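Long-range contact in 455aa long hypothetical phospho-sugar mutase (Sulfolobus tokodaii, PDB 2F7L), which interconverts the 6- and 1-phosphates of glucosamine and of galactosamine, using magnesium, on the route to UDP-N-acetylglucosamine and UDP-N-acetylgalactosamine: residues A[283-287]-A[324-328]. Sequence-based numbering, arbitrary orientation.
Sequences TAVSS and GFEEN
Build the C-terminal ends of two adjacent parallel strands, 280-284 and 323-326, in alpha/beta/alpha domain III of a phosphohexose mutase, where the loops after the strands face the probable active site; Thr283 CA lies 5.4 Å from Phe325 CA. Both backbones start extended; residues 284-287 then form a type I turn closed by Ser287 N to Ala284 O at 2.7 Å, bringing Ser287 CA to 5.1 Å from Glu327 CA. Set Thr283 to t, so that OG1 donates to Phe325 O at 2.7 Å, and Ser287 to m, so that its OG donates to Thr283 OG1 at 2.9 Å. Phe325 takes p; its ring rises on Thr283's side of the sheet, with Thr283 OG1 over one face, 3.6 Å from CE2. Glu327, p at chi1 and chi2, puts CG 3.3 Å from Ser286 OG; its OE1 accepts from Trp258 NE1. Glu326's CA-to-CB bond points away from 283-287, but chi1 m, chi2 -140° and chi3 88° return OE1 to 4.0 Å from Ala284 CB; OE2 bonds Asn328 ND2 at 3.1 Å and Ser309. Thus one hydroxyl bonds across, braced by Ser287 OG, while polar partners hold Glu326, its side chain about 8 Å from those of Ser97, probably the phosphate carrier (unphosphorylated here), and Asp245, a probable magnesium ligand.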
loop_
_atom_site.group_PDB
_atom_site.type_symbol
_atom_site.label_atom_id
_atom_site.label_comp_id
_atom_site.label_asym_id
_atom_site.label_seq_id
_atom_site.Cartn_x
_atom_site.Cartn_y
_atom_site.Cartn_z
ATOM N N THR A 283 -3.070 6.723 10.460
ATOM C CA THR A 283 -2.319 5.468 10.366
ATOM C C THR A 283 -3.111 4.333 11.006
ATOM O O THR A 283 -3.996 4.564 11.834
ATOM C CB THR A 283 -0.918 5.553 11.006
ATOM O OG1 THR A 283 -0.071 4.583 10.378
ATOM C CG2 THR A 283 -0.974 5.257 12.495
ATOM N N ALA A 284 -2.814 3.108 10.605
ATOM C CA ALA A 284 -3.534 1.970 11.147
ATOM C C ALA A 284 -2.951 1.478 12.472
ATOM O O ALA A 284 -1.745 1.586 12.752
ATOM C CB ALA A 284 -3.574 0.841 10.132
ATOM N N VAL A 285 -3.846 0.931 13.281
ATOM C CA VAL A 285 -3.508 0.396 14.590
ATOM C C VAL A 285 -2.404 -0.654 14.537
ATOM O O VAL A 285 -1.940 -1.112 15.569
ATOM C CB VAL A 285 -4.767 -0.197 15.256
ATOM C CG1 VAL A 285 -5.683 0.936 15.735
ATOM C CG2 VAL A 285 -5.509 -1.087 14.257
ATOM N N SER A 286 -1.988 -1.022 13.331
ATOM C CA SER A 286 -0.920 -1.997 13.123
ATOM C C SER A 286 0.434 -1.280 13.233
ATOM O O SER A 286 1.495 -1.907 13.320
ATOM C CB SER A 286 -1.076 -2.652 11.742
ATOM O OG SER A 286 -1.250 -1.680 10.713
ATOM N N SER A 287 0.379 0.051 13.237
ATOM C CA SER A 287 1.568 0.900 13.350
ATOM C C SER A 287 2.077 1.023 14.794
ATOM O O SER A 287 1.287 1.046 15.755
ATOM C CB SER A 287 1.257 2.301 12.808
ATOM O OG SER A 287 1.422 2.370 11.410
ATOM N N GLY A 324 -0.668 10.105 5.335
ATOM C CA GLY A 324 -1.156 8.867 5.905
ATOM C C GLY A 324 -0.137 7.808 5.574
ATOM O O GLY A 324 0.696 8.024 4.709
ATOM N N PHE A 325 -0.158 6.686 6.278
ATOM C CA PHE A 325 0.757 5.598 5.969
ATOM C C PHE A 325 0.403 4.316 6.717
ATOM O O PHE A 325 -0.394 4.330 7.665
ATOM C CB PHE A 325 2.214 5.993 6.242
ATOM C CG PHE A 325 2.556 6.149 7.700
ATOM C CD1 PHE A 325 2.351 7.361 8.358
ATOM C CD2 PHE A 325 3.100 5.084 8.419
ATOM C CE1 PHE A 325 2.686 7.514 9.713
ATOM C CE2 PHE A 325 3.433 5.222 9.761
ATOM C CZ PHE A 325 3.226 6.441 10.411
ATOM N N GLU A 326 0.970 3.204 6.250
ATOM C CA GLU A 326 0.762 1.903 6.867
ATOM C C GLU A 326 2.118 1.377 7.282
ATOM O O GLU A 326 3.125 1.776 6.725
ATOM C CB GLU A 326 0.130 0.908 5.892
ATOM C CG GLU A 326 -1.328 1.149 5.577
ATOM C CD GLU A 326 -2.129 -0.153 5.506
ATOM O OE1 GLU A 326 -2.639 -0.616 6.561
ATOM O OE2 GLU A 326 -2.238 -0.728 4.394
ATOM N N GLU A 327 2.146 0.463 8.245
ATOM C CA GLU A 327 3.405 -0.094 8.713
ATOM C C GLU A 327 4.070 -0.978 7.661
ATOM O O GLU A 327 5.256 -1.312 7.760
ATOM C CB GLU A 327 3.168 -0.868 10.013
ATOM C CG GLU A 327 1.951 -1.779 10.027
ATOM C CD GLU A 327 2.149 -3.055 9.227
ATOM O OE1 GLU A 327 3.219 -3.680 9.385
ATOM O OE2 GLU A 327 1.234 -3.440 8.452
ATOM N N ASN A 328 3.300 -1.325 6.638
ATOM C CA ASN A 328 3.777 -2.184 5.556
ATOM C C ASN A 328 4.447 -1.450 4.381
ATOM O O ASN A 328 4.725 -2.062 3.360
ATOM C CB ASN A 328 2.607 -3.022 5.008
ATOM C CG ASN A 328 1.471 -2.158 4.404
ATOM O OD1 ASN A 328 1.704 -1.208 3.641
ATOM N ND2 ASN A 328 0.237 -2.510 4.736
#